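Local coordinates for protein involved in catabolism of external DNA (Legionella pneumophila subsp. pneumophila, PDB 2OO3), which probably methylates a specific adenine of 23S ribosomal RNA at N6, using S-adenosyl-L-methionine as the methyl donor, at residues Ser85-Ile90 with Tyr98-Pro103; Arg46-Leu51 with Ser102-Ile107. All blocks are in the same frame, centred on the assembly; numbering follows the deposited sequence.

Overall arrangement
Contacts 1 and 2 lie about 6 Å apart, centre to centre, and meet at the start of helix 102-109, sharing Ser-102 and Pro-103. Strands 48-50 and 98-100 pair antiparallel in a small two-stranded sheet beside the eight-stranded one; contact 1 sets helix 81-90 against strand 98-100, and contact 2 sets the 46-51 strand region against helix 102-109, which follows strand 98-100. Two bonds tie them: Gly-101 N to Gly-47 O at 2.7 Å, and Gln-89 OE1 to Tyr-104 OH at 2.5 Å. Ser-102 and His-20 are predicted to bind S-adenosyl-L-methionine; the Tyr-99 side chain lies about 9 Å from that of Asp-166, the predicted proton acceptor.

Contact 1. Residues Ser85-Ile90 with Tyr98-Pro103; sequences SVIKQI and YYPGSP
Pro-100 meets three side chains of helix 81-90: Val-86, Ile-87 and Ile-90. Val-86 reaches it with CG1, 3.9 Å from Pro-100 CG; this methyl lies anti to the backbone N (chi1 176°). Ile-87 crosses the proline at about a right angle, with its CG1 4.0 Å from Pro-100 CD. Ile-90 uses two branches: CD1 touches Pro-100 CB at 4.0 Å, and CG2 rests by Pro-100 CG at the same distance. The ring is thus bordered from CB round to CD by aliphatic carbon.

The tyrosines add further contacts. Ile-90 CG1 lies 4.1 Å from Tyr-98 CB, so the start of that side chain makes the contact while its ring leads away. Ile-87 CD1 comes obliquely to the Tyr-99 ring, 4.3 Å from CE1, and Pro-100 CD sits over one face of the same ring, offset toward its rim.

Polar links run through neighbours. Asn-91 ND2 bonds both Ile-87 O and Tyr-98 O, bridging helix and strand, while Tyr-99 OH bonds His-20 ND1 and Tyr-83 OH.

Helix 81-90 thus packs on the two-stranded sheet within a helical insertion beside the Rossmann-like core. The two segments hold together directly through burial of apolar surface, with polar links added by Tyr-83 of the same helix and by Asn-91; the bond from Tyr-99 OH to His-20 probably helps position that residue, predicted to bind the cofactor.

Contact 2. Residues Arg46-Leu51 with Ser102-Ile107; sequences RGIYDL and SPYFAI
Ile-48 CG2 stands beside its own backbone N and anti to the carbonyl carbon, with CG1 in the remaining position between N and carbonyl (chi1 67°); across the contact, Tyr-104 holds CG anti to its N (chi1 -162°). These settings bring the isoleucine methyl to the tyrosine ring, CG2 3.6 Å from CD1. The methyl comes to the ring obliquely. Tyr-104 is also met at its root, where Gly-47 O lies 3.6 Å from CB.

Gly-47 carries the backbone part of the contact. Its CA is 4.2 Å from Pro-103 CD, in the first turn of the helix, and its positive phi (95°) is a conformation that suits a residue without a side chain. Gly-47 also pairs with the N-cap residue, which ties the loop before strand 48-50 to the start of helix 102-109.

Within the helix, Ala-106 N bonds Ser-102 O and Ile-107 N bonds Pro-103 O, each at 3.0 Å. Val-86 and Ile-90 of helix 81-90 also pack on Tyr-104; the side chain is thus packed by aliphatic groups and also held at its hydroxyl, by Gln-89.

Strands 48-50 and 98-100 bracket a small helical insertion, with helices 66-71 and 81-90, between strand 38-41 and helix 102-109. That helix completes the crossover to strand 115-119, as in Rossmann-like methyltransferases. The first residue of helix 102-109, Ser-102, belongs to the predicted S-adenosyl-L-methionine site.

Contact 1. Residues Ser85-Ile90 with Tyr98-Pro103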
loop_
_atom_site.group_PDB
_atom_site.type_symbol
_atom_site.label_atom_id
_atom_site.label_comp_id
_atom_site.label_asym_id
_atom_site.label_seq_id
_atom_site.Cartn_x
_atom_site.Cartn_y
_atom_site.Cartn_z
ATOM N N SER A 85 5.792 -14.870 1.049
ATOM C CA SER A 85 6.040 -15.746 -0.108
ATOM C C SER A 85 6.560 -14.926 -1.281
ATOM O O SER A 85 7.419 -15.397 -2.010
ATOM C CB SER A 85 4.799 -16.533 -0.540
ATOM O OG SER A 85 3.888 -15.664 -1.161
ATOM N N VAL A 86 6.059 -13.699 -1.452
ATOM C CA VAL A 86 6.558 -12.849 -2.552
ATOM C C VAL A 86 8.028 -12.418 -2.334
ATOM O O VAL A 86 8.843 -12.377 -3.287
ATOM C CB VAL A 86 5.636 -11.617 -2.784
ATOM C CG1 VAL A 86 6.200 -10.684 -3.846
ATOM C CG2 VAL A 86 4.252 -12.069 -3.185
ATOM N N ILE A 87 8.363 -12.077 -1.093
ATOM C CA ILE A 87 9.730 -11.691 -0.751
ATOM C C ILE A 87 10.673 -12.897 -0.936
ATOM O O ILE A 87 11.816 -12.752 -1.404
ATOM C CB ILE A 87 9.792 -11.140 0.680
ATOM C CG1 ILE A 87 9.001 -9.820 0.749
ATOM C CG2 ILE A 87 11.245 -10.841 1.140
ATOM C CD1 ILE A 87 8.509 -9.593 2.048
ATOM N N LYS A 88 10.185 -14.074 -0.563
ATOM C CA LYS A 88 10.931 -15.323 -0.806
ATOM C C LYS A 88 11.185 -15.497 -2.307
ATOM O O LYS A 88 12.305 -15.816 -2.714
ATOM C CB LYS A 88 10.132 -16.515 -0.265
ATOM C CG LYS A 88 10.934 -17.819 -0.197
ATOM C CD LYS A 88 10.169 -18.910 0.637
ATOM C CE LYS A 88 10.081 -18.581 2.136
ATOM N NZ LYS A 88 9.230 -19.622 2.885
ATOM N N GLN A 89 10.149 -15.270 -3.122
ATOM C CA GLN A 89 10.200 -15.531 -4.562
ATOM C C GLN A 89 11.206 -14.662 -5.251
ATOM O O GLN A 89 11.963 -15.139 -6.093
ATOM C CB GLN A 89 8.854 -15.219 -5.208
ATOM C CG GLN A 89 8.805 -15.590 -6.692
ATOM C CD GLN A 89 7.750 -14.825 -7.400
ATOM O OE1 GLN A 89 7.959 -13.694 -7.776
ATOM N NE2 GLN A 89 6.580 -15.427 -7.551
ATOM N N ILE A 90 11.187 -13.363 -4.934
ATOM C CA ILE A 90 12.062 -12.410 -5.642
ATOM C C ILE A 90 13.569 -12.637 -5.311
ATOM O O ILE A 90 14.455 -12.327 -6.125
ATOM C CB ILE A 90 11.595 -10.919 -5.401
ATOM C CG1 ILE A 90 12.215 -9.941 -6.426
ATOM C CG2 ILE A 90 11.909 -10.468 -4.006
ATOM C CD1 ILE A 90 11.508 -8.545 -6.412
ATOM N N TYR A 98 16.830 -8.233 -2.622
ATOM C CA TYR A 98 15.795 -7.456 -3.307
ATOM C C TYR A 98 14.562 -7.310 -2.440
ATOM O O TYR A 98 14.161 -8.254 -1.728
ATOM C CB TYR A 98 15.414 -8.107 -4.652
ATOM C CG TYR A 98 16.214 -7.518 -5.802
ATOM C CD1 TYR A 98 15.643 -6.587 -6.670
ATOM C CD2 TYR A 98 17.574 -7.841 -5.970
ATOM C CE1 TYR A 98 16.419 -6.017 -7.734
ATOM C CE2 TYR A 98 18.347 -7.275 -7.012
ATOM C CZ TYR A 98 17.761 -6.377 -7.872
ATOM O OH TYR A 98 18.528 -5.814 -8.885
ATOM N N TYR A 99 13.956 -6.136 -2.499
ATOM C CA TYR A 99 12.617 -5.955 -1.945
ATOM C C TYR A 99 11.619 -5.620 -3.083
ATOM O O TYR A 99 11.911 -4.747 -3.907
ATOM C CB TYR A 99 12.633 -4.836 -0.866
ATOM C CG TYR A 99 11.302 -4.694 -0.148
ATOM C CD1 TYR A 99 10.929 -5.607 0.826
ATOM C CD2 TYR A 99 10.407 -3.681 -0.486
ATOM C CE1 TYR A 99 9.714 -5.491 1.481
ATOM C CE2 TYR A 99 9.165 -3.574 0.140
ATOM C CZ TYR A 99 8.846 -4.484 1.139
ATOM O OH TYR A 99 7.632 -4.435 1.744
ATOM N N PRO A 100 10.448 -6.302 -3.125
ATOM C CA PRO A 100 9.484 -6.005 -4.191
ATOM C C PRO A 100 8.712 -4.715 -3.950
ATOM O O PRO A 100 8.457 -4.333 -2.796
ATOM C CB PRO A 100 8.533 -7.211 -4.174
ATOM C CG PRO A 100 8.892 -8.048 -3.002
ATOM C CD PRO A 100 9.963 -7.341 -2.204
ATOM N N GLY A 101 8.359 -4.028 -5.025
ATOM C CA GLY A 101 7.472 -2.880 -4.894
ATOM C C GLY A 101 6.053 -3.398 -4.990
ATOM O O GLY A 101 5.853 -4.568 -5.324
ATOM N N SER A 102 5.069 -2.542 -4.722
ATOM C CA SER A 102 3.670 -2.920 -4.785
ATOM C C SER A 102 3.255 -3.591 -6.109
ATOM O O SER A 102 2.504 -4.589 -6.087
ATOM C CB SER A 102 2.754 -1.732 -4.393
ATOM O OG SER A 102 2.840 -0.715 -5.368
ATOM N N PRO A 103 3.767 -3.118 -7.260
ATOM C CA PRO A 103 3.371 -3.845 -8.494
ATOM C C PRO A 103 3.803 -5.328 -8.512
ATOM O O PRO A 103 3.069 -6.145 -9.026
ATOM C CB PRO A 103 4.142 -3.087 -9.600
ATOM C CG PRO A 103 4.353 -1.744 -9.056
ATOM C CD PRO A 103 4.670 -1.988 -7.594
#

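Contact 2. Residues Arg46-Leu51 with Ser102-Ile107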
loop_
_atom_site.group_PDB
_atom_site.type_symbol
_atom_site.label_atom_id
_atom_site.label_comp_id
_atom_site.label_asym_id
_atom_site.label_seq_id
_atom_site.Cartn_x
_atom_site.Cartn_y
_atom_site.Cartn_z
ATOM N N ARG A 46 9.560 1.984 -9.338
ATOM C CA ARG A 46 10.301 1.157 -10.291
ATOM C C ARG A 46 9.946 -0.323 -10.180
ATOM O O ARG A 46 10.345 -1.119 -11.031
ATOM C CB ARG A 46 11.801 1.380 -10.139
ATOM C CG ARG A 46 12.327 1.000 -8.791
ATOM C CD ARG A 46 13.849 1.112 -8.722
ATOM N NE ARG A 46 14.341 2.454 -9.031
ATOM C CZ ARG A 46 15.615 2.732 -9.312
ATOM N NH1 ARG A 46 16.527 1.753 -9.326
ATOM N NH2 ARG A 46 15.978 3.980 -9.585
ATOM N N GLY A 47 9.197 -0.705 -9.150
ATOM C CA GLY A 47 8.622 -2.074 -9.087
ATOM C C GLY A 47 9.418 -3.117 -8.297
ATOM O O GLY A 47 8.843 -3.999 -7.717
ATOM N N ILE A 48 10.741 -3.059 -8.359
ATOM C CA ILE A 48 11.634 -3.922 -7.583
ATOM C C ILE A 48 12.805 -3.049 -7.103
ATOM O O ILE A 48 13.185 -2.079 -7.769
ATOM C CB ILE A 48 12.154 -5.188 -8.380
ATOM C CG1 ILE A 48 13.094 -4.786 -9.534
ATOM C CG2 ILE A 48 10.982 -6.031 -8.930
ATOM C CD1 ILE A 48 13.634 -5.989 -10.410
ATOM N N TYR A 49 13.350 -3.386 -5.942
ATOM C CA TYR A 49 14.371 -2.558 -5.272
ATOM C C TYR A 49 15.553 -3.410 -4.897
ATOM O O TYR A 49 15.406 -4.422 -4.186
ATOM C CB TYR A 49 13.762 -1.843 -4.034
ATOM C CG TYR A 49 12.637 -0.949 -4.498
ATOM C CD1 TYR A 49 12.893 0.371 -4.904
ATOM C CD2 TYR A 49 11.342 -1.434 -4.628
ATOM C CE1 TYR A 49 11.897 1.185 -5.388
ATOM C CE2 TYR A 49 10.323 -0.622 -5.120
ATOM C CZ TYR A 49 10.622 0.692 -5.502
ATOM O OH TYR A 49 9.642 1.505 -6.013
ATOM N N ASP A 50 16.719 -3.026 -5.425
ATOM C CA ASP A 50 17.977 -3.665 -5.134
ATOM C C ASP A 50 18.474 -3.062 -3.841
ATOM O O ASP A 50 18.779 -1.871 -3.784
ATOM C CB ASP A 50 18.954 -3.371 -6.268
ATOM C CG ASP A 50 20.342 -4.020 -6.070
ATOM O OD1 ASP A 50 20.648 -4.591 -5.000
ATOM O OD2 ASP A 50 21.142 -3.933 -7.032
ATOM N N LEU A 51 18.523 -3.884 -2.796
ATOM C CA LEU A 51 18.948 -3.461 -1.482
ATOM C C LEU A 51 20.482 -3.378 -1.347
ATOM O O LEU A 51 20.995 -2.897 -0.337
ATOM C CB LEU A 51 18.404 -4.435 -0.438
ATOM C CG LEU A 51 16.881 -4.574 -0.340
ATOM C CD1 LEU A 51 16.615 -5.566 0.765
ATOM C CD2 LEU A 51 16.141 -3.211 -0.079
ATOM N N SER A 102 5.069 -2.542 -4.722
ATOM C CA SER A 102 3.670 -2.920 -4.785
ATOM C C SER A 102 3.255 -3.591 -6.109
ATOM O O SER A 102 2.504 -4.589 -6.087
ATOM C CB SER A 102 2.754 -1.732 -4.393
ATOM O OG SER A 102 2.840 -0.715 -5.368
ATOM N N PRO A 103 3.767 -3.118 -7.260
ATOM C CA PRO A 103 3.371 -3.845 -8.494
ATOM C C PRO A 103 3.803 -5.328 -8.512
ATOM O O PRO A 103 3.069 -6.145 -9.026
ATOM C CB PRO A 103 4.142 -3.087 -9.600
ATOM C CG PRO A 103 4.353 -1.744 -9.056
ATOM C CD PRO A 103 4.670 -1.988 -7.594
ATOM N N TYR A 104 4.970 -5.645 -7.942
ATOM C CA TYR A 104 5.455 -7.025 -7.855
ATOM C C TYR A 104 4.563 -7.875 -6.945
ATOM O O TYR A 104 4.258 -9.030 -7.274
ATOM C CB TYR A 104 6.932 -7.047 -7.403
ATOM C CG TYR A 104 7.625 -8.358 -7.691
ATOM C CD1 TYR A 104 8.386 -8.524 -8.856
ATOM C CD2 TYR A 104 7.556 -9.417 -6.790
ATOM C CE1 TYR A 104 9.011 -9.751 -9.157
ATOM C CE2 TYR A 104 8.226 -10.646 -7.061
ATOM C CZ TYR A 104 8.930 -10.791 -8.249
ATOM O OH TYR A 104 9.575 -11.972 -8.525
ATOM N N PHE A 105 4.090 -7.322 -5.831
ATOM C CA PHE A 105 3.049 -8.028 -5.057
ATOM C C PHE A 105 1.768 -8.268 -5.875
ATOM O O PHE A 105 1.199 -9.395 -5.873
ATOM C CB PHE A 105 2.738 -7.260 -3.751
ATOM C CG PHE A 105 3.887 -7.270 -2.753
ATOM C CD1 PHE A 105 4.139 -8.409 -1.963
ATOM C CD2 PHE A 105 4.690 -6.157 -2.591
ATOM C CE1 PHE A 105 5.206 -8.417 -1.031
ATOM C CE2 PHE A 105 5.756 -6.153 -1.649
ATOM C CZ PHE A 105 6.009 -7.289 -0.890
ATOM N N ALA A 106 1.279 -7.234 -6.554
ATOM C CA ALA A 106 -0.001 -7.349 -7.268
ATOM C C ALA A 106 0.039 -8.395 -8.399
ATOM O O ALA A 106 -0.884 -9.195 -8.591
ATOM C CB ALA A 106 -0.455 -5.965 -7.786
ATOM N N ILE A 107 1.135 -8.398 -9.143
ATOM C CA ILE A 107 1.302 -9.343 -10.226
ATOM C C ILE A 107 1.328 -10.762 -9.676
ATOM O O ILE A 107 0.846 -11.687 -10.311
ATOM C CB ILE A 107 2.580 -9.000 -11.051
ATOM C CG1 ILE A 107 2.339 -7.733 -11.879
ATOM C CG2 ILE A 107 2.886 -10.106 -12.007
ATOM C CD1 ILE A 107 3.653 -7.071 -12.499
#